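Local coordinates for metagenomic carboxyl esterase MGS0156 (Uncultured organism, PDB 5D8M), which probably hydrolyses carboxylic ester bonds by the nucleophilic-serine mechanism common to alpha/beta hydrolases, at residues F37-T42 with R76-G81; S83-R88 with Y334-L339; E141-L146 with D150-V155. All coordinates share one frame; numbering follows the deposited sequence.

From the N terminus, helix 34-48 comes first, and interaction 1 closes a loop of 33 residues by bringing 76-81 back against it. The chain then runs directly into interaction 2, where the turn leading into strand 87-92 meets the C-terminal helix 324-338 across 245 intervening residues. Interaction 3 falls wholly within that long span and closes a short link of three residues between helix 132-143 and strand 151-157. Interactions 1 and 2 touch where Ile40 packs on Tyr334. Interactions 2 and 3 meet where Arg88 forms a salt bridge with Asp150; they tie helices on the two faces of the sheet to neighbouring strands, while interaction 1 fastens a loop to helix 34-48 outside them.

Interaction 1 (F37-T42 with R76-G81); sequences FREIMT and RPVPLG
Val78 packs against Ile40 and Glu39 in a partly buried, mixed apolar and water-bridged contact at the periphery of the fold, where the extended loop before strand 87-92 runs past helix 34-48. Both methyl groups of Val78 lie against the helix backbone. Its CG1 is 3.9 Å from Ile40 CA, and its CG2 is 3.9 Å from Glu39 O. A beta-branched residue suits this place because its two methyls, branching next to the backbone, both rest on the helix around Ile40 CA. Ile40 crosses it at a slant, with Ile40 CG1 4.0 Å from Val78 CG1; the first torsion (chi1 -73°) sets CG1 beside the backbone N, and the far end of the chain continues to Tyr334 on helix 324-338.

Glu39 supplies the polar half. CG lies anti to the backbone N (chi1 -170°) and the chain stays extended, carrying the carboxylate across to the loop. There a water donates to Glu39 OE2 at 2.7 Å and to Arg76 O at 2.6 Å, filling the gap between two acceptors that could not bond each other directly. Glu39 OE1 also takes the N-H of Thr74 and Glu39 OE2 that of Gly75, which fixes the carboxylate beside the residues just before Arg76. Arg36, one turn back, donates to Arg76 O and Pro77 O, so the helix grips the loop at its carbonyls as well. Pro77 and Pro79 suit the extended backbone (phi near -60°).

On another side of the helix, Phe37 and Met41, a selenomethionine, touch helix 324-338. A non-regular connection laid over helix 34-48, which packs on helix 324-338, the helix that covers the sheet, is consistent with the periphery of an alpha/beta-hydrolase fold.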
loop_
_atom_site.group_PDB
_atom_site.type_symbol
_atom_site.label_atom_id
_atom_site.label_comp_id
_atom_site.label_asym_id
_atom_site.label_seq_id
_atom_site.Cartn_x
_atom_site.Cartn_y
_atom_site.Cartn_z
ATOM N N PHE A 37 15.562 0.437 -7.123
ATOM C CA PHE A 37 14.691 -0.540 -6.479
ATOM C C PHE A 37 14.659 -1.866 -7.267
ATOM O O PHE A 37 14.747 -2.944 -6.659
ATOM C CB PHE A 37 13.281 0.023 -6.290
ATOM C CG PHE A 37 12.376 -0.878 -5.486
ATOM C CD1 PHE A 37 12.466 -0.922 -4.098
ATOM C CD2 PHE A 37 11.480 -1.714 -6.121
ATOM C CE1 PHE A 37 11.637 -1.775 -3.349
ATOM C CE2 PHE A 37 10.645 -2.568 -5.387
ATOM C CZ PHE A 37 10.725 -2.590 -4.000
ATOM N N ARG A 38 14.553 -1.795 -8.600
ATOM C CA ARG A 38 14.597 -3.016 -9.428
ATOM C C ARG A 38 15.898 -3.792 -9.204
ATOM O O ARG A 38 15.906 -5.020 -9.064
ATOM C CB ARG A 38 14.454 -2.689 -10.927
ATOM C CG ARG A 38 14.607 -3.924 -11.838
ATOM C CD ARG A 38 14.481 -3.585 -13.344
ATOM N NE ARG A 38 13.246 -2.844 -13.642
ATOM C CZ ARG A 38 12.047 -3.390 -13.816
ATOM N NH1 ARG A 38 11.894 -4.701 -13.740
ATOM N NH2 ARG A 38 10.994 -2.613 -14.075
ATOM N N GLU A 39 16.992 -3.049 -9.152
ATOM C CA GLU A 39 18.306 -3.606 -8.927
ATOM C C GLU A 39 18.384 -4.370 -7.599
ATOM O O GLU A 39 18.880 -5.489 -7.544
ATOM C CB GLU A 39 19.323 -2.466 -8.960
ATOM C CG GLU A 39 20.789 -2.864 -8.969
ATOM C CD GLU A 39 21.661 -1.651 -9.221
ATOM O OE1 GLU A 39 21.146 -0.517 -9.098
ATOM O OE2 GLU A 39 22.842 -1.822 -9.581
ATOM N N ILE A 40 17.903 -3.741 -6.533
ATOM C CA ILE A 40 17.881 -4.353 -5.211
ATOM C C ILE A 40 16.994 -5.594 -5.187
ATOM O O ILE A 40 17.421 -6.663 -4.720
ATOM C CB ILE A 40 17.396 -3.340 -4.160
ATOM C CG1 ILE A 40 18.500 -2.304 -3.914
ATOM C CG2 ILE A 40 17.003 -4.045 -2.857
ATOM C CD1 ILE A 40 18.070 -1.147 -3.000
HETATM N N MSE A 41 15.773 -5.478 -5.706
HETATM C CA MSE A 41 14.837 -6.602 -5.619
HETATM C C MSE A 41 15.339 -7.772 -6.465
HETATM O O MSE A 41 15.286 -8.935 -6.053
HETATM C CB MSE A 41 13.429 -6.183 -6.043
HETATM C CG MSE A 41 12.364 -7.220 -5.730
HETATM SE SE MSE A 41 10.554 -6.544 -6.003
HETATM C CE MSE A 41 9.609 -8.267 -5.760
ATOM N N THR A 42 15.885 -7.453 -7.626
ATOM C CA THR A 42 16.420 -8.462 -8.524
ATOM C C THR A 42 17.604 -9.252 -7.912
ATOM O O THR A 42 17.661 -10.483 -8.029
ATOM C CB THR A 42 16.841 -7.798 -9.860
ATOM O OG1 THR A 42 15.671 -7.252 -10.493
ATOM C CG2 THR A 42 17.501 -8.803 -10.787
ATOM N N ARG A 76 26.030 -0.159 -8.033
ATOM C CA ARG A 76 26.528 -0.188 -6.666
ATOM C C ARG A 76 26.040 -1.470 -5.994
ATOM O O ARG A 76 24.938 -1.937 -6.287
ATOM C CB ARG A 76 26.096 1.066 -5.900
ATOM C CG ARG A 76 25.412 0.798 -4.580
ATOM C CD ARG A 76 25.255 2.050 -3.700
ATOM N NE ARG A 76 24.743 3.280 -4.338
ATOM C CZ ARG A 76 23.752 3.388 -5.236
ATOM N NH1 ARG A 76 23.106 2.340 -5.704
ATOM N NH2 ARG A 76 23.413 4.582 -5.692
ATOM N N PRO A 77 26.887 -2.070 -5.136
ATOM C CA PRO A 77 26.555 -3.368 -4.526
ATOM C C PRO A 77 25.251 -3.350 -3.748
ATOM O O PRO A 77 24.943 -2.390 -3.057
ATOM C CB PRO A 77 27.742 -3.650 -3.590
ATOM C CG PRO A 77 28.477 -2.333 -3.455
ATOM C CD PRO A 77 28.232 -1.606 -4.753
ATOM N N VAL A 78 24.485 -4.420 -3.878
ATOM C CA VAL A 78 23.262 -4.557 -3.109
ATOM C C VAL A 78 23.579 -5.294 -1.804
ATOM O O VAL A 78 24.074 -6.411 -1.837
ATOM C CB VAL A 78 22.174 -5.315 -3.893
ATOM C CG1 VAL A 78 20.894 -5.447 -3.057
ATOM C CG2 VAL A 78 21.879 -4.596 -5.218
ATOM N N PRO A 79 23.317 -4.647 -0.654
ATOM C CA PRO A 79 23.483 -5.284 0.659
ATOM C C PRO A 79 22.664 -6.561 0.733
ATOM O O PRO A 79 21.473 -6.531 0.426
ATOM C CB PRO A 79 22.943 -4.238 1.640
ATOM C CG PRO A 79 22.968 -2.932 0.871
ATOM C CD PRO A 79 22.677 -3.322 -0.548
ATOM N N LEU A 80 23.276 -7.674 1.109
ATOM C CA LEU A 80 22.540 -8.940 1.137
ATOM C C LEU A 80 22.753 -9.678 2.451
ATOM O O LEU A 80 22.407 -10.855 2.585
ATOM C CB LEU A 80 22.952 -9.813 -0.053
ATOM C CG LEU A 80 22.427 -9.260 -1.384
ATOM C CD1 LEU A 80 23.080 -9.944 -2.601
ATOM C CD2 LEU A 80 20.893 -9.391 -1.451
ATOM N N GLY A 81 23.318 -8.981 3.424
ATOM C CA GLY A 81 23.519 -9.549 4.739
ATOM C C GLY A 81 22.460 -9.073 5.712
ATOM O O GLY A 81 21.448 -8.530 5.315
HETATM O O HOH W 1 24.316 -3.561 -8.224
#

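Interaction 2 (S83-R88 with Y334-L339); sequences STAGIR and YVEEDL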
loop_
_atom_site.group_PDB
_atom_site.type_symbol
_atom_site.label_atom_id
_atom_site.label_comp_id
_atom_site.label_asym_id
_atom_site.label_seq_id
_atom_site.Cartn_x
_atom_site.Cartn_y
_atom_site.Cartn_z
ATOM N N SER A 83 20.816 -6.785 8.415
ATOM C CA SER A 83 20.842 -5.386 8.820
ATOM C C SER A 83 21.070 -5.262 10.316
ATOM O O SER A 83 20.533 -6.043 11.102
ATOM C CB SER A 83 19.547 -4.679 8.436
ATOM O OG SER A 83 19.531 -3.365 8.978
ATOM N N THR A 84 21.874 -4.278 10.700
ATOM C CA THR A 84 22.033 -3.947 12.104
ATOM C C THR A 84 21.567 -2.501 12.368
ATOM O O THR A 84 21.918 -1.911 13.375
ATOM C CB THR A 84 23.514 -4.140 12.577
ATOM O OG1 THR A 84 24.402 -3.427 11.712
ATOM C CG2 THR A 84 23.903 -5.634 12.570
ATOM N N ALA A 85 20.757 -1.950 11.468
ATOM C CA ALA A 85 20.277 -0.562 11.593
ATOM C C ALA A 85 19.201 -0.337 12.678
ATOM O O ALA A 85 18.857 0.792 12.992
ATOM C CB ALA A 85 19.742 -0.085 10.249
ATOM N N GLY A 86 18.642 -1.402 13.235
ATOM C CA GLY A 86 17.568 -1.237 14.206
ATOM C C GLY A 86 16.272 -0.693 13.593
ATOM O O GLY A 86 15.511 0.012 14.252
ATOM N N ILE A 87 16.024 -1.010 12.329
ATOM C CA ILE A 87 14.801 -0.566 11.660
ATOM C C ILE A 87 13.654 -1.508 12.014
ATOM O O ILE A 87 13.838 -2.717 12.052
ATOM C CB ILE A 87 14.991 -0.491 10.123
ATOM C CG1 ILE A 87 15.914 0.679 9.791
ATOM C CG2 ILE A 87 13.634 -0.364 9.375
ATOM C CD1 ILE A 87 16.211 0.835 8.321
ATOM N N ARG A 88 12.491 -0.934 12.304
ATOM C CA ARG A 88 11.271 -1.692 12.489
ATOM C C ARG A 88 10.247 -1.280 11.440
ATOM O O ARG A 88 9.928 -0.107 11.301
ATOM C CB ARG A 88 10.689 -1.489 13.894
ATOM C CG ARG A 88 9.325 -2.164 14.069
ATOM C CD ARG A 88 8.823 -1.987 15.501
ATOM N NE ARG A 88 9.752 -2.543 16.479
ATOM C CZ ARG A 88 9.771 -3.812 16.858
ATOM N NH1 ARG A 88 8.904 -4.683 16.361
ATOM N NH2 ARG A 88 10.660 -4.211 17.732
ATOM N N TYR A 334 16.031 -0.756 0.485
ATOM C CA TYR A 334 16.045 0.526 -0.246
ATOM C C TYR A 334 15.958 1.675 0.753
ATOM O O TYR A 334 16.729 2.640 0.683
ATOM C CB TYR A 334 14.882 0.631 -1.268
ATOM C CG TYR A 334 14.968 1.888 -2.119
ATOM C CD1 TYR A 334 14.609 3.139 -1.600
ATOM C CD2 TYR A 334 15.417 1.831 -3.436
ATOM C CE1 TYR A 334 14.712 4.292 -2.363
ATOM C CE2 TYR A 334 15.511 2.992 -4.206
ATOM C CZ TYR A 334 15.158 4.212 -3.659
ATOM O OH TYR A 334 15.271 5.361 -4.401
ATOM N N VAL A 335 15.014 1.584 1.686
ATOM C CA VAL A 335 14.811 2.686 2.631
ATOM C C VAL A 335 16.009 2.836 3.570
ATOM O O VAL A 335 16.497 3.958 3.792
ATOM C CB VAL A 335 13.501 2.501 3.448
ATOM C CG1 VAL A 335 13.349 3.615 4.483
ATOM C CG2 VAL A 335 12.305 2.508 2.508
ATOM N N GLU A 336 16.527 1.722 4.085
ATOM C CA GLU A 336 17.741 1.798 4.907
ATOM C C GLU A 336 18.893 2.453 4.143
ATOM O O GLU A 336 19.621 3.293 4.683
ATOM C CB GLU A 336 18.184 0.419 5.394
ATOM C CG GLU A 336 19.511 0.497 6.185
ATOM C CD GLU A 336 19.994 -0.853 6.683
ATOM O OE1 GLU A 336 19.171 -1.803 6.779
ATOM O OE2 GLU A 336 21.199 -0.956 6.994
ATOM N N GLU A 337 19.055 2.075 2.884
ATOM C CA GLU A 337 20.082 2.680 2.048
ATOM C C GLU A 337 19.796 4.167 1.830
ATOM O O GLU A 337 20.703 4.997 1.908
ATOM C CB GLU A 337 20.179 1.957 0.704
ATOM C CG GLU A 337 21.234 2.534 -0.257
ATOM C CD GLU A 337 21.356 1.729 -1.551
ATOM O OE1 GLU A 337 20.524 1.936 -2.463
ATOM O OE2 GLU A 337 22.278 0.884 -1.653
ATOM N N ASP A 338 18.533 4.498 1.572
ATOM C CA ASP A 338 18.172 5.889 1.294
ATOM C C ASP A 338 18.310 6.764 2.545
ATOM O O ASP A 338 18.735 7.914 2.465
ATOM C CB ASP A 338 16.746 5.978 0.732
ATOM C CG ASP A 338 16.417 7.361 0.205
ATOM O OD1 ASP A 338 17.069 7.776 -0.770
ATOM O OD2 ASP A 338 15.532 8.033 0.773
ATOM N N LEU A 339 17.946 6.208 3.697
ATOM C CA LEU A 339 18.118 6.906 4.949
ATOM C C LEU A 339 19.613 7.013 5.265
ATOM O O LEU A 339 20.032 7.916 5.993
ATOM C CB LEU A 339 17.370 6.198 6.087
ATOM C CG LEU A 339 15.843 6.148 6.035
ATOM C CD1 LEU A 339 15.339 5.354 7.207
ATOM C CD2 LEU A 339 15.241 7.553 6.031
HETATM O O HOH W 2 22.846 -2.486 8.435
#
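An extended glutamate meets a serine here: Glu336 has CG anti to its own backbone N (chi1 176°) and runs straight out from helix 324-338, while Ser83 has OG turned away from its N (chi1 173°) to meet the carboxylate. Ser83 OG donates to Glu336 OE1 at 2.7 Å, approaching on the syn side but 34° out of the carboxylate plane. The same hydroxyl accepts the backbone N-H of Ala85 at 3.1 Å from Ala85 N to Ser83 OG, a nearly straight bond that makes an ST turn. Serine suits the place because one small hydroxyl both shapes the turn and binds the acid.

The other carboxylate oxygen is held through water, which donates to Glu336 OE2 at 2.7 Å and accepts from Thr84 N at 3.0 Å. Beside these bonds Ile87 CD1 covers the aliphatic stem of Glu336, pressing on Glu336 CB at 3.6 Å. Ala85 CB packs against the carboxylate carbon, 3.7 Å from Glu336 CD. Gly86, with its positive phi, turns the chain from Ala85 into strand 87-92, where buried Ile87 also touches strand 151-157.

Tyr119 OH adds a further hydrogen bond to Glu336 OE1. With a serine and a tyrosine on one oxygen and a water donating to the other, the carboxylate is probably stabilised in its charged form.

Interaction 3 (E141-L146 with D150-V155); sequences EVVAKL and DTIVFV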
loop_
_atom_site.group_PDB
_atom_site.type_symbol
_atom_site.label_atom_id
_atom_site.label_comp_id
_atom_site.label_asym_id
_atom_site.label_seq_id
_atom_site.Cartn_x
_atom_site.Cartn_y
_atom_site.Cartn_z
ATOM N N GLU A 141 -1.294 5.397 19.019
ATOM C CA GLU A 141 -1.099 4.731 20.312
ATOM C C GLU A 141 -0.134 3.537 20.217
ATOM O O GLU A 141 0.624 3.255 21.148
ATOM C CB GLU A 141 -2.435 4.258 20.891
ATOM C CG GLU A 141 -3.436 5.358 21.160
ATOM C CD GLU A 141 -2.923 6.406 22.135
ATOM O OE1 GLU A 141 -3.287 7.585 21.963
ATOM O OE2 GLU A 141 -2.170 6.058 23.077
ATOM N N VAL A 142 -0.179 2.820 19.107
ATOM C CA VAL A 142 0.702 1.673 18.919
ATOM C C VAL A 142 2.169 2.120 18.865
ATOM O O VAL A 142 3.008 1.616 19.596
ATOM C CB VAL A 142 0.366 0.882 17.618
ATOM C CG1 VAL A 142 1.507 -0.100 17.279
ATOM C CG2 VAL A 142 -0.953 0.129 17.775
ATOM N N VAL A 143 2.464 3.070 17.989
ATOM C CA VAL A 143 3.841 3.503 17.791
ATOM C C VAL A 143 4.434 4.106 19.065
ATOM O O VAL A 143 5.618 3.879 19.372
ATOM C CB VAL A 143 3.918 4.480 16.623
ATOM C CG1 VAL A 143 5.331 5.051 16.488
ATOM C CG2 VAL A 143 3.532 3.755 15.366
ATOM N N ALA A 144 3.593 4.793 19.843
ATOM C CA ALA A 144 4.003 5.342 21.128
ATOM C C ALA A 144 4.559 4.288 22.078
ATOM O O ALA A 144 5.303 4.631 22.989
ATOM C CB ALA A 144 2.829 6.072 21.810
ATOM N N LYS A 145 4.206 3.021 21.865
ATOM C CA LYS A 145 4.625 1.947 22.759
ATOM C C LYS A 145 5.796 1.128 22.209
ATOM O O LYS A 145 6.266 0.208 22.862
ATOM C CB LYS A 145 3.438 1.018 23.052
ATOM C CG LYS A 145 2.305 1.698 23.803
ATOM C CD LYS A 145 1.176 0.710 24.070
ATOM C CE LYS A 145 -0.002 1.369 24.778
ATOM N NZ LYS A 145 -0.696 2.333 23.902
ATOM N N LEU A 146 6.238 1.445 21.001
ATOM C CA LEU A 146 7.357 0.739 20.379
ATOM C C LEU A 146 8.651 1.247 21.008
ATOM O O LEU A 146 8.676 2.364 21.499
ATOM C CB LEU A 146 7.345 0.949 18.861
ATOM C CG LEU A 146 6.206 0.246 18.122
ATOM C CD1 LEU A 146 6.201 0.561 16.647
ATOM C CD2 LEU A 146 6.277 -1.273 18.354
ATOM N N ASP A 150 14.263 2.247 18.077
ATOM C CA ASP A 150 13.951 1.678 16.774
ATOM C C ASP A 150 13.772 2.780 15.753
ATOM O O ASP A 150 13.216 3.832 16.056
ATOM C CB ASP A 150 12.678 0.824 16.820
ATOM C CG ASP A 150 12.908 -0.559 17.420
ATOM O OD1 ASP A 150 14.068 -0.930 17.678
ATOM O OD2 ASP A 150 11.909 -1.296 17.585
ATOM N N THR A 151 14.235 2.539 14.540
ATOM C CA THR A 151 13.912 3.446 13.451
ATOM C C THR A 151 12.604 2.999 12.782
ATOM O O THR A 151 12.508 1.901 12.228
ATOM C CB THR A 151 15.071 3.533 12.444
ATOM O OG1 THR A 151 16.238 4.020 13.122
ATOM C CG2 THR A 151 14.727 4.501 11.342
ATOM N N ILE A 152 11.585 3.847 12.881
ATOM C CA ILE A 152 10.238 3.488 12.463
ATOM C C ILE A 152 10.021 3.715 10.964
ATOM O O ILE A 152 10.153 4.842 10.467
ATOM C CB ILE A 152 9.191 4.286 13.263
ATOM C CG1 ILE A 152 9.312 3.947 14.750
ATOM C CG2 ILE A 152 7.792 4.008 12.738
ATOM C CD1 ILE A 152 9.068 2.458 15.067
ATOM N N VAL A 153 9.731 2.629 10.250
ATOM C CA VAL A 153 9.402 2.700 8.834
ATOM C C VAL A 153 8.029 2.071 8.601
ATOM O O VAL A 153 7.876 0.858 8.693
ATOM C CB VAL A 153 10.473 1.991 7.970
ATOM C CG1 VAL A 153 10.027 1.941 6.480
ATOM C CG2 VAL A 153 11.817 2.702 8.120
ATOM N N PHE A 154 7.023 2.895 8.324
ATOM C CA PHE A 154 5.699 2.370 8.010
ATOM C C PHE A 154 5.730 1.701 6.645
ATOM O O PHE A 154 6.326 2.234 5.707
ATOM C CB PHE A 154 4.636 3.479 8.000
ATOM C CG PHE A 154 4.267 3.989 9.379
ATOM C CD1 PHE A 154 3.391 3.279 10.177
ATOM C CD2 PHE A 154 4.798 5.184 9.865
ATOM C CE1 PHE A 154 3.029 3.734 11.446
ATOM C CE2 PHE A 154 4.439 5.652 11.137
ATOM C CZ PHE A 154 3.543 4.924 11.924
ATOM N N VAL A 155 5.113 0.524 6.561
ATOM C CA VAL A 155 4.839 -0.116 5.288
ATOM C C VAL A 155 3.352 -0.384 5.258
ATOM O O VAL A 155 2.836 -1.140 6.084
ATOM C CB VAL A 155 5.622 -1.420 5.102
ATOM C CG1 VAL A 155 5.317 -2.019 3.742
ATOM C CG2 VAL A 155 7.133 -1.139 5.235
#
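The return half of a right-handed beta-alpha-beta crossover closes here, where Val143 of helix 132-143 and Leu146 in the turn after it settle on Ile152 and Phe154 of strand 151-157. The contact is purely apolar. Val143 CG2 comes obliquely to the Phe154 ring, 3.6 Å from Phe154 CZ, and its other methyl, Val143 CG1, lies more loosely at 4.5 Å from Ile152 CG1. Leu146 CD1 meets Ile152 CD1 at 3.8 Å; the second torsion of Ile152 (chi2 -61°) bends that terminal methyl out of an extended path.

A type I turn from Val143 to Leu146, closed by a bond from Leu146 N to Val143 O of 3.0 Å, brings Leu146 round to the strand side, where Val143 already points from the helix. Ile152 and Phe154, two apart on the strand, share the face toward this helix, whereas Val153 and Val155 pack on helix 324-338 across the sheet. Branched residues suit a strand covered by a helix, and the large side chain of Phe154 carries its ring atom CZ across to Val143. Leu174 of helix 172-177 also touches both Val143 and Phe154, and Leu146 reaches Val90 of strand 87-92, so the group is enclosed from several directions.

Strand 120-123 precedes the helix and lies beyond strand 87-92, so the crossover skips one strand, as in alpha/beta hydrolases, where the corresponding central strand leads into the nucleophile elbow.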